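Local structure of light Chain (Clostridium botulinum, 6BVD) at residues A[7-12]-A[92-97]; A[111-116]-A[153-158]; A[220-225]-A[391-396]; A[87-92]-A[197-202]. The protein is a zinc metalloendopeptidase, the protease light chain of a mosaic botulinum neurotoxin, and probably cleaves a neuronal SNARE protein as related toxins do. All blocks are in the same frame, centred on the assembly; numbering follows the deposited sequence.

Contact 1. Residues A[7-12]-A[92-97]; sequences INSFNY and IMIKLF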
loop_
_atom_site.group_PDB
_atom_site.type_symbol
_atom_site.label_atom_id
_atom_site.label_comp_id
_atom_site.label_asym_id
_atom_site.label_seq_id
_atom_site.Cartn_x
_atom_site.Cartn_y
_atom_site.Cartn_z
ATOM N N ILE A 7 -1.807 -11.363 -1.276
ATOM C CA ILE A 7 -0.857 -11.302 -0.175
ATOM C C ILE A 7 -1.632 -11.272 1.143
ATOM O O ILE A 7 -2.471 -10.399 1.337
ATOM C CB ILE A 7 0.071 -10.062 -0.309
ATOM C CG1 ILE A 7 0.834 -10.095 -1.653
ATOM C CG2 ILE A 7 1.008 -9.995 0.856
ATOM C CD1 ILE A 7 1.666 -11.391 -1.880
ATOM N N ASN A 8 -1.402 -12.251 2.033
ATOM C CA ASN A 8 -2.101 -12.271 3.329
ATOM C C ASN A 8 -1.419 -11.443 4.416
ATOM O O ASN A 8 -0.213 -11.345 4.409
ATOM C CB ASN A 8 -2.220 -13.733 3.805
ATOM C CG ASN A 8 -2.917 -14.597 2.793
ATOM O OD1 ASN A 8 -4.023 -14.286 2.375
ATOM N ND2 ASN A 8 -2.279 -15.675 2.387
ATOM N N SER A 9 -2.183 -10.911 5.373
ATOM C CA SER A 9 -1.640 -10.253 6.577
ATOM C C SER A 9 -1.958 -11.062 7.858
ATOM O O SER A 9 -2.921 -11.829 7.901
ATOM C CB SER A 9 -2.180 -8.820 6.720
ATOM O OG SER A 9 -1.613 -7.972 5.726
ATOM N N PHE A 10 -1.103 -10.911 8.865
ATOM C CA PHE A 10 -1.176 -11.633 10.136
ATOM C C PHE A 10 -0.258 -10.925 11.128
ATOM O O PHE A 10 0.699 -10.240 10.730
ATOM C CB PHE A 10 -0.758 -13.124 9.981
ATOM C CG PHE A 10 0.106 -13.400 8.755
ATOM C CD1 PHE A 10 1.378 -12.847 8.637
ATOM C CD2 PHE A 10 -0.379 -14.183 7.715
ATOM C CE1 PHE A 10 2.167 -13.077 7.511
ATOM C CE2 PHE A 10 0.401 -14.424 6.574
ATOM C CZ PHE A 10 1.683 -13.882 6.472
ATOM N N ASN A 11 -0.554 -11.078 12.411
ATOM C CA ASN A 11 0.363 -10.678 13.473
ATOM C C ASN A 11 0.987 -11.946 14.063
ATOM O O ASN A 11 0.371 -13.009 13.984
ATOM C CB ASN A 11 -0.380 -9.860 14.535
ATOM C CG ASN A 11 -1.205 -8.747 13.916
ATOM O OD1 ASN A 11 -0.654 -7.736 13.520
ATOM N ND2 ASN A 11 -2.525 -8.931 13.839
ATOM N N TYR A 12 2.190 -11.858 14.636
ATOM C CA TYR A 12 2.840 -13.073 15.140
ATOM C C TYR A 12 1.959 -13.772 16.190
ATOM O O TYR A 12 1.957 -15.002 16.283
ATOM C CB TYR A 12 4.211 -12.774 15.753
ATOM C CG TYR A 12 4.945 -14.048 16.075
ATOM C CD1 TYR A 12 5.567 -14.776 15.076
ATOM C CD2 TYR A 12 4.948 -14.562 17.372
ATOM C CE1 TYR A 12 6.216 -15.985 15.365
ATOM C CE2 TYR A 12 5.586 -15.759 17.669
ATOM C CZ TYR A 12 6.219 -16.458 16.667
ATOM O OH TYR A 12 6.850 -17.650 16.961
ATOM N N ILE A 92 7.319 -6.471 7.859
ATOM C CA ILE A 92 8.191 -5.981 6.803
ATOM C C ILE A 92 8.067 -6.912 5.611
ATOM O O ILE A 92 7.974 -6.472 4.477
ATOM C CB ILE A 92 9.647 -5.889 7.321
ATOM C CG1 ILE A 92 9.701 -4.837 8.424
ATOM C CG2 ILE A 92 10.654 -5.670 6.165
ATOM C CD1 ILE A 92 11.040 -4.752 9.136
ATOM N N MET A 93 8.041 -8.219 5.871
ATOM C CA MET A 93 7.920 -9.188 4.798
ATOM C C MET A 93 6.587 -8.988 4.052
ATOM O O MET A 93 6.535 -9.065 2.819
ATOM C CB MET A 93 8.035 -10.636 5.335
ATOM C CG MET A 93 9.396 -10.961 5.912
ATOM S SD MET A 93 10.735 -10.665 4.751
ATOM C CE MET A 93 10.310 -11.767 3.393
ATOM N N ILE A 94 5.528 -8.693 4.793
ATOM C CA ILE A 94 4.245 -8.387 4.181
ATOM C C ILE A 94 4.396 -7.146 3.276
ATOM O O ILE A 94 3.944 -7.096 2.138
ATOM C CB ILE A 94 3.191 -8.133 5.267
ATOM C CG1 ILE A 94 2.780 -9.444 5.949
ATOM C CG2 ILE A 94 1.950 -7.515 4.696
ATOM C CD1 ILE A 94 1.951 -9.211 7.197
ATOM N N LYS A 95 5.100 -6.156 3.786
ATOM C CA LYS A 95 5.279 -4.917 2.992
ATOM C C LYS A 95 6.087 -5.190 1.712
ATOM O O LYS A 95 5.776 -4.664 0.615
ATOM C CB LYS A 95 5.950 -3.841 3.851
ATOM C CG LYS A 95 5.845 -2.422 3.231
ATOM C CD LYS A 95 6.295 -1.351 4.207
ATOM C CE LYS A 95 6.127 0.035 3.549
ATOM N NZ LYS A 95 6.127 1.022 4.630
ATOM N N LEU A 96 7.111 -6.036 1.829
ATOM C CA LEU A 96 7.946 -6.331 0.665
ATOM C C LEU A 96 7.219 -7.170 -0.389
ATOM O O LEU A 96 7.352 -6.914 -1.589
ATOM C CB LEU A 96 9.249 -7.026 1.089
ATOM C CG LEU A 96 10.147 -6.232 2.036
ATOM C CD1 LEU A 96 11.442 -6.978 2.337
ATOM C CD2 LEU A 96 10.518 -4.821 1.475
ATOM N N PHE A 97 6.386 -8.118 0.048
ATOM C CA PHE A 97 5.599 -8.871 -0.904
ATOM C C PHE A 97 4.548 -7.961 -1.576
ATOM O O PHE A 97 4.325 -8.102 -2.781
ATOM C CB PHE A 97 4.931 -10.092 -0.245
ATOM C CG PHE A 97 5.806 -11.334 -0.259
ATOM C CD1 PHE A 97 5.679 -12.273 -1.263
ATOM C CD2 PHE A 97 6.772 -11.528 0.715
ATOM C CE1 PHE A 97 6.495 -13.419 -1.286
ATOM C CE2 PHE A 97 7.588 -12.669 0.735
ATOM C CZ PHE A 97 7.466 -13.623 -0.277
#
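I94 projects from the helix against N8, S9 and F10, its CG1-CD1 branch running along all three and its CG2 turned to S9 OG. CG1 lies anti to the carbonyl carbon (chi1 -73°), and the next torsion swings CD1 outward until it rests 3.8 Å from S9 CA. The same methyl stands 3.9 Å from F10 CE1, meeting that ring obliquely, while I94 CG1 approaches N8 O. I94 CG2 is 3.7 Å from S9 OG. F10 has an uncommon first torsion, chi1 22°, which brings CG round to the helix side; one ring face then receives N8 O, 3.7 Å above the plane and offset toward the rim. One helical turn further on, I7 CD1 sits 3.9 Å from F97 CB, the side chains crossing at about a right angle. The pairing between the segments is van der Waals in kind. N8 turns its amide away to Q40 O, F10 also meets the ring of F39, and S9 packs on I395 of the second subunit. The arrangement is that of an extended N-terminal arm laid over one flank of helix 83-100, joining it to the strand 36-40 side of the clostridial neurotoxin protease fold.

Contact 2. Residues A[111-116]-A[153-158]; sequences EEIKNA and ANLIIW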
loop_
_atom_site.group_PDB
_atom_site.type_symbol
_atom_site.label_atom_id
_atom_site.label_comp_id
_atom_site.label_asym_id
_atom_site.label_seq_id
_atom_site.Cartn_x
_atom_site.Cartn_y
_atom_site.Cartn_z
ATOM N N GLU A 111 3.366 -15.051 -9.410
ATOM C CA GLU A 111 2.511 -16.105 -10.024
ATOM C C GLU A 111 3.328 -17.364 -10.377
ATOM O O GLU A 111 2.863 -18.511 -10.211
ATOM C CB GLU A 111 1.796 -15.585 -11.289
ATOM C CG GLU A 111 0.693 -14.572 -11.028
ATOM C CD GLU A 111 0.332 -13.719 -12.250
ATOM O OE1 GLU A 111 0.723 -14.071 -13.389
ATOM O OE2 GLU A 111 -0.348 -12.679 -12.068
ATOM N N GLU A 112 4.560 -17.171 -10.855
ATOM C CA GLU A 112 5.443 -18.304 -11.087
ATOM C C GLU A 112 5.805 -19.022 -9.810
ATOM O O GLU A 112 5.802 -20.243 -9.773
ATOM C CB GLU A 112 6.751 -17.858 -11.794
ATOM C CG GLU A 112 6.541 -17.494 -13.237
ATOM C CD GLU A 112 6.374 -18.708 -14.100
ATOM O OE1 GLU A 112 6.781 -19.794 -13.677
ATOM O OE2 GLU A 112 5.829 -18.597 -15.198
ATOM N N ILE A 113 6.154 -18.276 -8.775
ATOM C CA ILE A 113 6.503 -18.873 -7.486
ATOM C C ILE A 113 5.325 -19.709 -6.915
ATOM O O ILE A 113 5.522 -20.697 -6.192
ATOM C CB ILE A 113 6.930 -17.796 -6.492
ATOM C CG1 ILE A 113 8.266 -17.157 -6.945
ATOM C CG2 ILE A 113 7.147 -18.400 -5.141
ATOM C CD1 ILE A 113 9.426 -18.161 -7.031
ATOM N N LYS A 114 4.106 -19.255 -7.195
ATOM C CA LYS A 114 2.902 -19.948 -6.727
ATOM C C LYS A 114 2.635 -21.201 -7.529
ATOM O O LYS A 114 2.323 -22.249 -6.968
ATOM C CB LYS A 114 1.701 -19.006 -6.806
ATOM C CG LYS A 114 0.330 -19.720 -6.681
ATOM C CD LYS A 114 -0.806 -18.680 -6.895
ATOM C CE LYS A 114 -2.186 -19.346 -6.967
ATOM N NZ LYS A 114 -3.275 -18.321 -7.191
ATOM N N ASN A 115 2.802 -21.106 -8.839
ATOM C CA ASN A 115 2.351 -22.144 -9.773
ATOM C C ASN A 115 3.376 -23.206 -10.189
ATOM O O ASN A 115 2.964 -24.246 -10.702
ATOM C CB ASN A 115 1.803 -21.493 -11.051
ATOM C CG ASN A 115 0.522 -20.709 -10.796
ATOM O OD1 ASN A 115 -0.265 -21.077 -9.919
ATOM N ND2 ASN A 115 0.297 -19.642 -11.571
ATOM N N ALA A 116 4.673 -22.954 -10.002
ATOM C CA ALA A 116 5.691 -23.937 -10.465
ATOM C C ALA A 116 5.919 -25.010 -9.399
ATOM O O ALA A 116 7.017 -25.170 -8.881
ATOM C CB ALA A 116 7.022 -23.276 -10.814
ATOM N N ALA A 153 3.989 -27.554 -0.483
ATOM C CA ALA A 153 4.218 -26.099 -0.669
ATOM C C ALA A 153 5.481 -25.943 -1.530
ATOM O O ALA A 153 6.136 -26.937 -1.839
ATOM C CB ALA A 153 4.392 -25.365 0.672
ATOM N N ASN A 154 5.804 -24.718 -1.948
ATOM C CA ASN A 154 6.964 -24.512 -2.822
ATOM C C ASN A 154 8.150 -23.868 -2.094
ATOM O O ASN A 154 9.304 -24.043 -2.495
ATOM C CB ASN A 154 6.562 -23.615 -4.047
ATOM C CG ASN A 154 5.526 -24.280 -4.965
ATOM O OD1 ASN A 154 5.285 -25.516 -4.915
ATOM N ND2 ASN A 154 4.917 -23.467 -5.842
ATOM N N LEU A 155 7.884 -23.099 -1.054
ATOM C CA LEU A 155 8.923 -22.250 -0.476
ATOM C C LEU A 155 8.689 -21.951 1.006
ATOM O O LEU A 155 7.587 -21.629 1.418
ATOM C CB LEU A 155 9.003 -20.897 -1.259
ATOM C CG LEU A 155 9.893 -19.821 -0.630
ATOM C CD1 LEU A 155 11.359 -20.213 -0.524
ATOM C CD2 LEU A 155 9.751 -18.481 -1.479
ATOM N N ILE A 156 9.750 -22.051 1.795
ATOM C CA ILE A 156 9.724 -21.660 3.187
ATOM C C ILE A 156 10.836 -20.652 3.424
ATOM O O ILE A 156 12.017 -20.940 3.172
ATOM C CB ILE A 156 9.918 -22.880 4.114
ATOM C CG1 ILE A 156 8.814 -23.916 3.836
ATOM C CG2 ILE A 156 9.972 -22.422 5.571
ATOM C CD1 ILE A 156 9.020 -25.223 4.575
ATOM N N ILE A 157 10.457 -19.481 3.923
ATOM C CA ILE A 157 11.388 -18.384 4.191
ATOM C C ILE A 157 11.627 -18.275 5.666
ATOM O O ILE A 157 10.675 -18.222 6.417
ATOM C CB ILE A 157 10.856 -17.005 3.688
ATOM C CG1 ILE A 157 10.516 -17.052 2.179
ATOM C CG2 ILE A 157 11.923 -15.891 4.017
ATOM C CD1 ILE A 157 9.756 -15.737 1.634
ATOM N N TRP A 158 12.897 -18.293 6.070
ATOM C CA TRP A 158 13.343 -18.060 7.446
ATOM C C TRP A 158 14.062 -16.711 7.589
ATOM O O TRP A 158 14.548 -16.155 6.609
ATOM C CB TRP A 158 14.351 -19.123 7.891
ATOM C CG TRP A 158 13.897 -20.515 7.856
ATOM C CD1 TRP A 158 13.698 -21.285 6.761
ATOM C CD2 TRP A 158 13.671 -21.360 8.998
ATOM N NE1 TRP A 158 13.313 -22.555 7.149
ATOM C CE2 TRP A 158 13.295 -22.618 8.511
ATOM C CE3 TRP A 158 13.742 -21.154 10.367
ATOM C CZ2 TRP A 158 13.012 -23.706 9.366
ATOM C CZ3 TRP A 158 13.423 -22.213 11.223
ATOM C CH2 TRP A 158 13.045 -23.464 10.709
#
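N154 ND2 donates to I113 O at 2.9 Å, a nearly straight bond with an N-H...O angle of 170°. CG of N154 is anti to its carbonyl carbon, beside the backbone N (chi1 -65°), which starts the amide toward the helix. The acceptor lies in the amide plane of N154, whereas ND2 stands tilted by 28° from the carbonyl plane of I113. Since I113 belongs to the last turn of helix 104-115, its carbonyl is taken by a side chain just as the helix is ending; A116 is the first residue to leave helical geometry. Beside this bond, I113 CG2 and L155 CD2 are in loose apolar contact at 4.5 Å. The contact thus fastens the C-terminal turn of a helix to the start of strand 155-158, an inner strand of the mixed sheet of this zinc protease. In the next shell, backbone bonds to N44 and M193 hold N154 in position, and N44 ND2 also bonds to K114 O, so the neighbouring loop grips the same helix end. Around the apolar pair, I113 packs on V233 and V45, and L155 on L230 and V45, V233 and L230 lying on helix 222-237, which carries the zinc ligands H228 and H232.

Contact 3. Residues A[220-225]-A[391-396]; sequences KDPALI and DGFNIG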
loop_
_atom_site.group_PDB
_atom_site.type_symbol
_atom_site.label_atom_id
_atom_site.label_comp_id
_atom_site.label_asym_id
_atom_site.label_seq_id
_atom_site.Cartn_x
_atom_site.Cartn_y
_atom_site.Cartn_z
ATOM N N LYS A 220 20.526 -0.364 -1.164
ATOM C CA LYS A 220 19.750 -1.286 -1.964
ATOM C C LYS A 220 18.322 -1.365 -1.417
ATOM O O LYS A 220 18.125 -1.312 -0.207
ATOM C CB LYS A 220 20.429 -2.680 -1.974
ATOM C CG LYS A 220 21.797 -2.643 -2.715
ATOM C CD LYS A 220 22.654 -3.859 -2.385
ATOM C CE LYS A 220 24.003 -3.670 -3.094
ATOM N NZ LYS A 220 25.025 -4.624 -2.623
ATOM N N ASP A 221 17.349 -1.464 -2.321
ATOM C CA ASP A 221 15.924 -1.619 -1.966
ATOM C C ASP A 221 15.685 -3.086 -1.547
ATOM O O ASP A 221 15.887 -3.965 -2.342
ATOM C CB ASP A 221 15.045 -1.234 -3.151
ATOM C CG ASP A 221 13.545 -1.236 -2.820
ATOM O OD1 ASP A 221 13.101 -2.183 -2.127
ATOM O OD2 ASP A 221 12.828 -0.304 -3.249
ATOM N N PRO A 222 15.269 -3.332 -0.292
ATOM C CA PRO A 222 15.032 -4.727 0.147
ATOM C C PRO A 222 14.065 -5.510 -0.731
ATOM O O PRO A 222 14.219 -6.725 -0.787
ATOM C CB PRO A 222 14.452 -4.556 1.565
ATOM C CG PRO A 222 15.065 -3.306 2.065
ATOM C CD PRO A 222 15.108 -2.377 0.821
ATOM N N ALA A 223 13.125 -4.858 -1.428
ATOM C CA ALA A 223 12.212 -5.605 -2.292
ATOM C C ALA A 223 12.955 -6.227 -3.499
ATOM O O ALA A 223 12.636 -7.338 -3.955
ATOM C CB ALA A 223 11.050 -4.712 -2.768
ATOM N N LEU A 224 13.967 -5.522 -3.997
ATOM C CA LEU A 224 14.761 -6.019 -5.104
ATOM C C LEU A 224 15.678 -7.138 -4.592
ATOM O O LEU A 224 15.868 -8.144 -5.293
ATOM C CB LEU A 224 15.591 -4.874 -5.772
ATOM C CG LEU A 224 16.337 -5.340 -7.020
ATOM C CD1 LEU A 224 15.317 -5.855 -8.070
ATOM C CD2 LEU A 224 17.232 -4.225 -7.634
ATOM N N ILE A 225 16.198 -6.977 -3.363
ATOM C CA ILE A 225 17.008 -8.017 -2.736
ATOM C C ILE A 225 16.161 -9.305 -2.568
ATOM O O ILE A 225 16.652 -10.385 -2.853
ATOM C CB ILE A 225 17.599 -7.595 -1.353
ATOM C CG1 ILE A 225 18.503 -6.343 -1.500
ATOM C CG2 ILE A 225 18.416 -8.740 -0.758
ATOM C CD1 ILE A 225 19.679 -6.530 -2.492
ATOM N N ASP A 391 6.523 2.862 -4.086
ATOM C CA ASP A 391 7.758 3.555 -4.610
ATOM C C ASP A 391 9.080 3.231 -3.930
ATOM O O ASP A 391 10.157 3.700 -4.373
ATOM C CB ASP A 391 7.592 5.097 -4.525
ATOM C CG ASP A 391 6.485 5.642 -5.425
ATOM O OD1 ASP A 391 6.311 5.148 -6.565
ATOM O OD2 ASP A 391 5.771 6.580 -4.969
ATOM N N GLY A 392 9.031 2.477 -2.828
ATOM C CA GLY A 392 10.219 2.227 -2.044
ATOM C C GLY A 392 10.747 3.492 -1.383
ATOM O O GLY A 392 10.006 4.239 -0.732
ATOM N N PHE A 393 12.054 3.725 -1.505
ATOM C CA PHE A 393 12.638 4.917 -0.899
ATOM C C PHE A 393 12.402 6.163 -1.738
ATOM O O PHE A 393 12.545 7.289 -1.232
ATOM C CB PHE A 393 14.161 4.772 -0.729
ATOM C CG PHE A 393 14.584 3.683 0.227
ATOM C CD1 PHE A 393 14.383 3.825 1.592
ATOM C CD2 PHE A 393 15.253 2.566 -0.245
ATOM C CE1 PHE A 393 14.826 2.816 2.474
ATOM C CE2 PHE A 393 15.703 1.570 0.626
ATOM C CZ PHE A 393 15.474 1.702 1.984
ATOM N N ASN A 394 12.127 5.941 -3.017
ATOM C CA ASN A 394 12.109 7.005 -4.007
ATOM C C ASN A 394 10.713 7.687 -4.116
ATOM O O ASN A 394 10.079 7.679 -5.161
ATOM C CB ASN A 394 12.582 6.446 -5.369
ATOM C CG ASN A 394 14.063 5.999 -5.363
ATOM O OD1 ASN A 394 14.927 6.660 -4.774
ATOM N ND2 ASN A 394 14.340 4.844 -5.992
ATOM N N ILE A 395 10.293 8.296 -3.014
ATOM C CA ILE A 395 9.001 8.956 -2.869
ATOM C C ILE A 395 9.041 10.365 -3.487
ATOM O O ILE A 395 9.964 11.131 -3.216
ATOM C CB ILE A 395 8.623 9.071 -1.379
ATOM C CG1 ILE A 395 8.605 7.688 -0.715
ATOM C CG2 ILE A 395 7.293 9.750 -1.212
ATOM C CD1 ILE A 395 8.644 7.733 0.851
ATOM N N GLY A 396 8.064 10.680 -4.328
ATOM C CA GLY A 396 7.939 12.047 -4.878
ATOM C C GLY A 396 9.195 12.418 -5.675
ATOM O O GLY A 396 9.697 11.621 -6.469
HETATM O O HOH W 1 13.646 2.287 -3.664
#
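A water molecule joins D221 to F393 across a buried interface: it donates to D221 OD2 at 2.7 Å and accepts from F393 N at 3.0 Å. The aspartate divides its two oxygens between different tasks. CG is anti to the backbone N (chi1 -174°), beside the carbonyl carbon; from there OD1 accepts from A223 N at 2.8 Å, the capping bond of an N-cap residue, and also from Y387 OH. OD2 takes the water and forms a salt bridge with R99. The arginine and the helix N terminus would both be expected to favour a charged carboxylate. G392 CA lies 3.8 Å from D221 OD2. It is the second residue of a type II' turn from D391 to N394, and its positive phi and its closeness to the carboxylate both suit a residue without a side chain. The turn sends F393 back toward the helix start, where CE2 is 3.9 Å from K220 O, which lies at the ring edge near its plane. The same CE2 touches P222 CD at 4.0 Å, the proline and phenylalanine crossing at about a right angle, and Y387 meets the F393 ring edge-to-face. The contact sits where strand 215-219 hands over to helix 222-237, with L96 of helix 83-100 against P222, and with the 391-396 loop running on between strands 373-377 and 406-408.

Contact 4. Residues A[87-92]-A[197-202]; sequences NKYLQI and FSPEYA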
loop_
_atom_site.group_PDB
_atom_site.type_symbol
_atom_site.label_atom_id
_atom_site.label_comp_id
_atom_site.label_asym_id
_atom_site.label_seq_id
_atom_site.Cartn_x
_atom_site.Cartn_y
_atom_site.Cartn_z
ATOM N N ASN A 87 7.323 -10.294 15.056
ATOM C CA ASN A 87 6.165 -9.663 14.447
ATOM C C ASN A 87 6.594 -8.526 13.513
ATOM O O ASN A 87 6.020 -8.333 12.452
ATOM C CB ASN A 87 5.208 -9.145 15.513
ATOM C CG ASN A 87 3.965 -8.516 14.905
ATOM O OD1 ASN A 87 3.150 -9.204 14.290
ATOM N ND2 ASN A 87 3.833 -7.208 15.035
ATOM N N LYS A 88 7.608 -7.778 13.924
ATOM C CA LYS A 88 8.108 -6.698 13.095
ATOM C C LYS A 88 8.621 -7.268 11.770
ATOM O O LYS A 88 8.283 -6.755 10.706
ATOM C CB LYS A 88 9.211 -5.921 13.822
ATOM C CG LYS A 88 9.543 -4.605 13.130
ATOM C CD LYS A 88 10.855 -4.017 13.617
ATOM C CE LYS A 88 11.151 -2.692 12.908
ATOM N NZ LYS A 88 12.437 -2.109 13.373
ATOM N N TYR A 89 9.393 -8.366 11.857
ATOM C CA TYR A 89 9.921 -9.087 10.701
ATOM C C TYR A 89 8.775 -9.528 9.766
ATOM O O TYR A 89 8.858 -9.389 8.540
ATOM C CB TYR A 89 10.766 -10.330 11.178
ATOM C CG TYR A 89 11.333 -11.155 10.064
ATOM C CD1 TYR A 89 12.678 -11.037 9.684
ATOM C CD2 TYR A 89 10.529 -12.081 9.391
ATOM C CE1 TYR A 89 13.193 -11.786 8.641
ATOM C CE2 TYR A 89 11.032 -12.842 8.360
ATOM C CZ TYR A 89 12.362 -12.705 7.998
ATOM O OH TYR A 89 12.836 -13.477 6.972
ATOM N N LEU A 90 7.722 -10.097 10.340
ATOM C CA LEU A 90 6.551 -10.480 9.564
ATOM C C LEU A 90 5.946 -9.260 8.821
ATOM O O LEU A 90 5.612 -9.357 7.659
ATOM C CB LEU A 90 5.477 -11.062 10.464
ATOM C CG LEU A 90 5.599 -12.523 10.859
ATOM C CD1 LEU A 90 4.292 -12.965 11.574
ATOM C CD2 LEU A 90 5.889 -13.380 9.638
ATOM N N GLN A 91 5.783 -8.140 9.509
ATOM C CA GLN A 91 5.155 -6.980 8.849
ATOM C C GLN A 91 6.005 -6.416 7.712
ATOM O O GLN A 91 5.479 -5.858 6.745
ATOM C CB GLN A 91 4.845 -5.869 9.859
ATOM C CG GLN A 91 4.045 -6.345 11.053
ATOM C CD GLN A 91 2.815 -7.154 10.680
ATOM O OE1 GLN A 91 2.005 -6.737 9.862
ATOM N NE2 GLN A 91 2.667 -8.337 11.311
ATOM N N ILE A 92 7.319 -6.471 7.859
ATOM C CA ILE A 92 8.191 -5.981 6.803
ATOM C C ILE A 92 8.067 -6.912 5.611
ATOM O O ILE A 92 7.974 -6.472 4.477
ATOM C CB ILE A 92 9.647 -5.889 7.321
ATOM C CG1 ILE A 92 9.701 -4.837 8.424
ATOM C CG2 ILE A 92 10.654 -5.670 6.165
ATOM C CD1 ILE A 92 11.040 -4.752 9.136
ATOM N N PHE A 197 16.360 -14.985 4.766
ATOM C CA PHE A 197 16.240 -13.597 4.314
ATOM C C PHE A 197 16.207 -12.615 5.479
ATOM O O PHE A 197 15.487 -12.799 6.492
ATOM C CB PHE A 197 14.987 -13.409 3.455
ATOM C CG PHE A 197 14.977 -12.096 2.725
ATOM C CD1 PHE A 197 15.855 -11.898 1.669
ATOM C CD2 PHE A 197 14.153 -11.060 3.122
ATOM C CE1 PHE A 197 15.889 -10.675 1.008
ATOM C CE2 PHE A 197 14.174 -9.836 2.446
ATOM C CZ PHE A 197 15.038 -9.649 1.413
ATOM N N SER A 198 16.942 -11.520 5.297
ATOM C CA SER A 198 17.136 -10.547 6.349
ATOM C C SER A 198 16.896 -9.144 5.757
ATOM O O SER A 198 17.834 -8.531 5.243
ATOM C CB SER A 198 18.559 -10.674 6.910
ATOM O OG SER A 198 18.789 -9.888 8.055
ATOM N N PRO A 199 15.633 -8.657 5.793
ATOM C CA PRO A 199 15.280 -7.389 5.115
ATOM C C PRO A 199 15.842 -6.113 5.749
ATOM O O PRO A 199 15.952 -5.088 5.055
ATOM C CB PRO A 199 13.743 -7.369 5.185
ATOM C CG PRO A 199 13.429 -8.155 6.411
ATOM C CD PRO A 199 14.461 -9.280 6.447
ATOM N N GLU A 200 16.157 -6.146 7.035
ATOM C CA GLU A 200 16.609 -4.955 7.743
ATOM C C GLU A 200 18.115 -4.672 7.693
ATOM O O GLU A 200 18.545 -3.651 8.207
ATOM C CB GLU A 200 16.202 -5.047 9.212
ATOM C CG GLU A 200 14.681 -5.071 9.416
ATOM C CD GLU A 200 14.301 -4.953 10.869
ATOM O OE1 GLU A 200 14.470 -5.933 11.625
ATOM O OE2 GLU A 200 13.859 -3.870 11.270
ATOM N N TYR A 201 18.901 -5.566 7.111
ATOM C CA TYR A 201 20.366 -5.369 7.015
ATOM C C TYR A 201 20.768 -5.421 5.545
ATOM O O TYR A 201 20.445 -6.372 4.839
ATOM C CB TYR A 201 21.123 -6.402 7.862
ATOM C CG TYR A 201 20.887 -6.199 9.355
ATOM C CD1 TYR A 201 21.730 -5.383 10.117
ATOM C CD2 TYR A 201 19.781 -6.761 9.984
ATOM C CE1 TYR A 201 21.501 -5.165 11.466
ATOM C CE2 TYR A 201 19.539 -6.550 11.332
ATOM C CZ TYR A 201 20.400 -5.758 12.066
ATOM O OH TYR A 201 20.140 -5.558 13.405
ATOM N N ALA A 202 21.439 -4.377 5.074
ATOM C CA ALA A 202 21.626 -4.179 3.651
ATOM C C ALA A 202 23.011 -3.630 3.368
ATOM O O ALA A 202 23.668 -3.111 4.263
ATOM C CB ALA A 202 20.586 -3.228 3.122
HETATM O O HOH W 2 14.803 -4.516 14.182
#
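The Y89 ring has F197 O at its edge, in plane, and P199 CD set obliquely to it, 3.6 Å from Y89 CE1. At the end of the ring, Y89 OH donates to F197 O at 2.8 Å; the hydroxyl oxygen is tilted by 31° from the carbonyl plane. CG of the tyrosine is anti to its backbone N (chi1 179°), which starts the ring on its path from the helix to the proline, and the tyrosine and proline side chains cross at about a right angle. I92, on the next turn, touches other carbons of the same proline: its CG2 is 3.7 Å from P199 CB. Its CD1 meets the flat carboxylate end of E200, 3.6 Å from OE2, so that an apolar methyl lies beside a charged group. That same oxygen is held by K88, whose extended chain brings NZ within 3.1 Å of OE2 in a salt bridge, met nearly along the C-O bond. E200 OE1 turns instead to Y79 OH and to a water at 2.9 Å, which also accepts weakly from K88 NZ. The nearby K88 ammonium would be expected to favour the charged form of this buried carboxylate. P199 and E200 are the middle residues of a type I turn from S198 to Y201. In this protease fold the turn carries the chain from strand 193-196 of the mixed sheet to strand 201-208 of the antiparallel sheet, and helix 83-100 is packed against that passage.

How the contacts relate
From the N terminus, contact 1 closes the first loop by bringing the 7-12 arm to helix 83-100. Contact 4 leaves the same helix for residues 197-202, so the two loops cross; they share I92, and side-chain bonds from N87 and Q91 to Y12 N and F10 O add a second tie. Contact 2, between helix 104-115 and strand 155-158, is nested inside the loop of contact 4 and meets it through W158 O and F197 N. Contact 3 follows in series, joining the start of helix 222-237 to the distant 391-396 loop; its P222 packs on both L96 and P199. Helix 83-100 thus links the N-terminal arm, both sheets and the zinc-binding helix.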